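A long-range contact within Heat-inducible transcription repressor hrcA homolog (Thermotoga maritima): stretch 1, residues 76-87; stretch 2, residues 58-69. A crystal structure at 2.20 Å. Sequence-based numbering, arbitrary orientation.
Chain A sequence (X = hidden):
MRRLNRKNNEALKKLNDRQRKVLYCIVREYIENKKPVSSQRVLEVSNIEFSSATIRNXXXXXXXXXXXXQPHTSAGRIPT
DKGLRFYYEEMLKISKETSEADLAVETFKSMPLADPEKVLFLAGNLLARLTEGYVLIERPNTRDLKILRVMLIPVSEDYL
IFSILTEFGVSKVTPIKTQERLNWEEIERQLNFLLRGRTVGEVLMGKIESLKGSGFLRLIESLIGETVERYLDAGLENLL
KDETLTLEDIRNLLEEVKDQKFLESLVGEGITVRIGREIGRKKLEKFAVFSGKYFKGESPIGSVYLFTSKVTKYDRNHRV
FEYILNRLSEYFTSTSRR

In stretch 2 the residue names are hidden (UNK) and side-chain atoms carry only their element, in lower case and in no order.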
# COMPACT_ATOMS: atom_id res chain seq x y z
N GLY A 76 35.49 -1.42 -21.97
CA GLY A 76 34.08 -1.75 -21.83
C GLY A 76 33.23 -1.37 -23.03
O GLY A 76 33.62 -0.58 -23.89
N ARG A 77 32.03 -1.95 -23.08
CA ARG A 77 31.10 -1.75 -24.17
C ARG A 77 29.73 -1.35 -23.64
O ARG A 77 29.42 -1.56 -22.47
CB ARG A 77 31.02 -3.02 -25.02
CG ARG A 77 32.37 -3.44 -25.65
CD ARG A 77 32.93 -2.40 -26.61
NE ARG A 77 34.11 -2.81 -27.37
CZ ARG A 77 35.37 -2.64 -26.99
NH1 ARG A 77 35.66 -2.10 -25.81
NH2 ARG A 77 36.36 -3.03 -27.79
N ILE A 78 28.92 -0.78 -24.51
CA ILE A 78 27.59 -0.28 -24.13
C ILE A 78 26.59 -0.81 -25.15
O ILE A 78 26.87 -0.80 -26.35
CB ILE A 78 27.61 1.27 -24.15
CG1 ILE A 78 28.36 1.80 -22.93
CG2 ILE A 78 26.20 1.86 -24.17
CD1 ILE A 78 28.51 3.33 -22.91
N PRO A 79 25.43 -1.27 -24.71
CA PRO A 79 24.41 -1.73 -25.67
C PRO A 79 23.93 -0.64 -26.63
O PRO A 79 23.80 0.49 -26.24
CB PRO A 79 23.25 -2.20 -24.78
CG PRO A 79 23.51 -1.64 -23.43
CD PRO A 79 24.97 -1.43 -23.31
N THR A 80 23.72 -1.01 -27.89
CA THR A 80 22.99 -0.18 -28.83
C THR A 80 21.51 -0.38 -28.63
O THR A 80 21.11 -1.18 -27.79
CB THR A 80 23.36 -0.58 -30.27
OG1 THR A 80 22.94 -1.91 -30.51
CG2 THR A 80 24.89 -0.59 -30.47
N ASP A 81 20.69 0.33 -29.38
CA ASP A 81 19.24 0.10 -29.35
C ASP A 81 18.92 -1.33 -29.76
O ASP A 81 17.97 -1.92 -29.25
CB ASP A 81 18.49 1.09 -30.25
CG ASP A 81 18.53 2.50 -29.72
OD1 ASP A 81 18.88 2.68 -28.53
OD2 ASP A 81 18.25 3.51 -30.40
N LYS A 82 19.71 -1.89 -30.67
CA LYS A 82 19.53 -3.28 -31.08
C LYS A 82 19.80 -4.23 -29.91
O LYS A 82 19.07 -5.19 -29.69
CB LYS A 82 20.42 -3.60 -32.28
CG LYS A 82 20.10 -4.92 -32.92
CD LYS A 82 21.14 -5.26 -33.95
CE LYS A 82 20.76 -6.49 -34.75
NZ LYS A 82 21.87 -6.83 -35.68
N GLY A 83 20.85 -3.96 -29.15
CA GLY A 83 21.16 -4.75 -27.98
C GLY A 83 20.14 -4.64 -26.88
O GLY A 83 19.84 -5.61 -26.20
N LEU A 84 19.59 -3.45 -26.70
CA LEU A 84 18.50 -3.28 -25.74
C LEU A 84 17.26 -4.06 -26.15
O LEU A 84 16.62 -4.66 -25.31
CB LEU A 84 18.16 -1.80 -25.54
CG LEU A 84 19.29 -1.00 -24.91
CD1 LEU A 84 18.95 0.50 -24.99
CD2 LEU A 84 19.53 -1.43 -23.48
N ARG A 85 16.93 -4.06 -27.44
CA ARG A 85 15.80 -4.82 -27.98
C ARG A 85 16.03 -6.30 -27.78
O ARG A 85 15.13 -7.00 -27.38
CB ARG A 85 15.58 -4.49 -29.45
CG ARG A 85 14.63 -5.41 -30.25
CD ARG A 85 13.22 -5.58 -29.73
NE ARG A 85 12.46 -4.33 -29.71
CZ ARG A 85 11.21 -4.22 -29.32
NH1 ARG A 85 10.50 -5.28 -28.92
NH2 ARG A 85 10.63 -3.04 -29.35
N PHE A 86 17.25 -6.77 -28.04
CA PHE A 86 17.57 -8.18 -27.85
C PHE A 86 17.32 -8.56 -26.40
O PHE A 86 16.70 -9.57 -26.13
CB PHE A 86 19.02 -8.47 -28.23
CG PHE A 86 19.47 -9.86 -27.87
CD1 PHE A 86 19.29 -10.91 -28.76
CD2 PHE A 86 20.05 -10.13 -26.63
CE1 PHE A 86 19.69 -12.20 -28.43
CE2 PHE A 86 20.47 -11.41 -26.30
CZ PHE A 86 20.29 -12.44 -27.20
N TYR A 87 17.79 -7.72 -25.47
CA TYR A 87 17.63 -7.98 -24.03
C TYR A 87 16.16 -8.08 -23.67
O TYR A 87 15.75 -9.06 -23.05
CB TYR A 87 18.31 -6.89 -23.21
CG TYR A 87 18.05 -6.96 -21.72
CD1 TYR A 87 18.77 -7.82 -20.91
CD2 TYR A 87 17.08 -6.16 -21.13
CE1 TYR A 87 18.53 -7.89 -19.53
CE2 TYR A 87 16.83 -6.21 -19.76
CZ TYR A 87 17.56 -7.07 -18.96
OH TYR A 87 17.31 -7.12 -17.60
N UNK A 58 33.82 -12.77 -28.38
CA UNK A 58 32.37 -12.73 -28.48
C UNK A 58 31.91 -11.28 -28.55
O UNK A 58 30.97 -10.97 -29.27
o UNK A 58 32.44 -15.46 -28.22
o UNK A 58 31.92 -15.53 -26.13
c UNK A 58 32.04 -14.87 -27.19
c UNK A 58 31.72 -13.41 -27.27
N UNK A 59 32.58 -10.42 -27.79
CA UNK A 59 32.28 -9.00 -27.76
C UNK A 59 32.65 -8.30 -29.07
O UNK A 59 32.05 -7.28 -29.43
c UNK A 59 32.25 -8.62 -25.24
s UNK A 59 33.15 -8.17 -23.77
c UNK A 59 32.97 -8.33 -26.57
c UNK A 59 32.77 -6.47 -23.70
N UNK A 60 33.64 -8.84 -29.78
CA UNK A 60 34.01 -8.35 -31.11
C UNK A 60 32.90 -8.71 -32.10
O UNK A 60 32.47 -7.88 -32.91
c UNK A 60 35.35 -8.94 -31.56
n UNK A 60 35.53 -6.69 -28.64
c UNK A 60 37.11 -7.46 -30.45
c UNK A 60 36.37 -6.28 -29.82
c UNK A 60 36.47 -7.91 -31.78
N UNK A 61 32.42 -9.95 -32.02
CA UNK A 61 31.30 -10.40 -32.84
C UNK A 61 30.02 -9.60 -32.55
O UNK A 61 29.27 -9.27 -33.46
c UNK A 61 31.06 -11.89 -32.64
n UNK A 61 29.23 -16.13 -34.57
c UNK A 61 29.22 -14.64 -34.63
c UNK A 61 29.98 -12.48 -33.53
c UNK A 61 29.98 -14.01 -33.47
N UNK A 62 29.78 -9.29 -31.29
CA UNK A 62 28.57 -8.56 -30.89
C UNK A 62 28.58 -7.14 -31.46
O UNK A 62 27.55 -6.62 -31.91
c UNK A 62 28.05 -9.83 -28.70
c UNK A 62 28.45 -8.51 -29.38
c UNK A 62 28.13 -9.69 -27.18
c UNK A 62 26.66 -10.27 -29.13
N UNK A 63 29.76 -6.53 -31.42
CA UNK A 63 29.98 -5.21 -31.99
C UNK A 63 29.91 -5.23 -33.53
O UNK A 63 29.38 -4.30 -34.14
c UNK A 63 31.34 -4.69 -31.54
c UNK A 63 31.71 -3.38 -32.19
o UNK A 63 33.50 -3.28 -30.62
c UNK A 63 32.81 -2.65 -31.46
o UNK A 63 32.98 -1.45 -31.73
N UNK A 64 30.44 -6.27 -34.15
CA UNK A 64 30.38 -6.42 -35.59
C UNK A 64 28.92 -6.52 -36.07
O UNK A 64 28.58 -6.02 -37.15
c UNK A 64 31.20 -7.90 -37.52
c UNK A 64 32.19 -7.36 -38.33
c UNK A 64 32.19 -7.60 -39.71
c UNK A 64 31.18 -8.37 -40.27
c UNK A 64 31.20 -7.65 -36.03
c UNK A 64 30.19 -8.92 -39.49
o UNK A 64 31.16 -8.60 -41.63
c UNK A 64 30.21 -8.67 -38.11
N UNK A 65 28.05 -7.15 -35.27
CA UNK A 65 26.64 -7.32 -35.62
C UNK A 65 25.76 -6.18 -35.13
O UNK A 65 24.56 -6.17 -35.37
c UNK A 65 26.22 -11.13 -34.97
c UNK A 65 26.65 -9.97 -37.15
c UNK A 65 26.80 -9.90 -35.64
c UNK A 65 26.12 -8.65 -35.08
N UNK A 66 26.37 -5.22 -34.43
CA UNK A 66 25.71 -3.97 -34.08
C UNK A 66 24.94 -3.96 -32.77
O UNK A 66 24.11 -3.08 -32.56
N UNK A 67 25.20 -4.94 -31.90
CA UNK A 67 24.51 -5.08 -30.62
C UNK A 67 25.08 -4.18 -29.53
O UNK A 67 24.38 -3.85 -28.57
c UNK A 67 23.65 -7.46 -30.93
o UNK A 67 21.09 -9.91 -33.10
c UNK A 67 24.56 -6.54 -30.14
c UNK A 67 21.43 -8.17 -31.56
c UNK A 67 21.95 -9.11 -32.39
c UNK A 67 23.33 -9.25 -32.52
c UNK A 67 24.17 -8.42 -31.80
c UNK A 67 22.28 -7.34 -30.84
N UNK A 68 26.36 -3.81 -29.68
CA UNK A 68 27.08 -3.00 -28.70
C UNK A 68 28.08 -2.07 -29.38
O UNK A 68 28.49 -2.31 -30.51
c UNK A 68 26.85 -4.76 -26.92
c UNK A 68 28.87 -4.77 -28.41
c UNK A 68 27.82 -3.89 -27.70
c UNK A 68 29.75 -5.58 -27.44
N UNK A 69 28.48 -1.01 -28.69
CA UNK A 69 29.53 -0.12 -29.18
C UNK A 69 30.56 0.23 -28.11
O UNK A 69 30.34 0.04 -26.94
c UNK A 69 28.69 4.23 -27.51
c UNK A 69 29.18 3.27 -28.40
o UNK A 69 26.91 5.02 -26.14
c UNK A 69 27.40 4.10 -27.01
c UNK A 69 26.61 3.05 -27.38
c UNK A 69 28.40 2.19 -28.79
c UNK A 69 27.10 2.10 -28.27
c UNK A 69 28.92 1.17 -29.77
O HOH W 1 22.09 -10.13 -36.01

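Position 58 carries two side-chain carbons, the second bearing two oxygens, and lies out of reach of stretch 1; this short carboxylate is Asp58. At position 59 the side chain runs carbon, carbon, sulfur, carbon without a branch, and its terminal carbon packs on Arg77; only methionine provides this chain. The terminal methyl of Met59 packs on the aliphatic part of the arginine, with CE 3.6 Å from Arg77 CG. Position 60 has four carbons in a row ending in nitrogen, which comes near the Arg77 guanidinium, so it is Lys60. Its CA-to-CB bond points away, yet the chain bends back until Lys60 NZ is 3.8 Å from Arg77 NH2, an approach of like charges. The same atom set at position 61, here extended and out of reach, gives Lys61.

Position 62 has four carbons forked at the second and touches nothing on stretch 1; it is Leu62. At position 63 three carbons end in two oxygens, one of them facing the edge of the Arg77 guanidinium, and the residue is Glu63. The salt bridge joins Arg77 NE to Glu63 OE2 at 3.3 Å, and its hydrogen bond is weak. Position 64, one carbon followed by a six-carbon ring bearing an oxygen, pointing out of reach, is Tyr64.

Position 65 again shows four carbons forked at the second, and its backbone oxygen meets the end of Lys82: Leu65. It contributes chiefly through its backbone, since Lys82 NZ donates to Leu65 O at 2.8 Å. Position 66 has no side-chain atoms, and its backbone oxygen lies against Thr80; it is Gly66. Its phi of 89° favours glycine and belongs to a Schellman motif that ends the helix. The carbonyl of this turn is an acceptor for stretch 1: Thr80 OG1 donates to Gly66 O at 2.6 Å.

Position 67 has one carbon and a six-carbon ring with an oxygen, one face of it covered by the extended chain of Lys82; it is Tyr67. Lys82 NZ sits over the ring face, 4.4 Å from the centroid, in a cation-pi contact, while Phe86 CB approaches Tyr67 CE2 to 4.1 Å. The backbone oxygen accepts from Thr80 N, with Tyr67 O 3.0 Å away.

Position 68 has four carbons forked at the first, one arm two carbons long with its end meeting Arg77 CB, hence Ile68; Ile68 CD1 reaches Arg77 CB at 3.7 Å. Position 69 is another oxygen-bearing six-carbon ring on one carbon, lying against Ile78: Tyr69. Ile78 CB lies over its face, and Ile78 CG2 comes to 3.4 Å from Tyr69 CE2.

The contact combines a short antiparallel strand pairing with a junction between two helices. Ile78 and Tyr69 form the hydrogen-bonded pair, with Tyr69 N donating to Ile78 O at 2.8 Å and Ile78 N to Tyr69 O at 2.9 Å; both side chains lie on one face of the sheet. Beyond it, Thr80 serves two roles: its hydroxyl donates to Gly66 O, in the turn that follows one helix, and accepts from Gly83 N to cap the start of the next. The close approach there needs Gly83, because a CB at this position would clash with Tyr67 O.

Stretch 2 58-69: DMKKLEYLGYIY
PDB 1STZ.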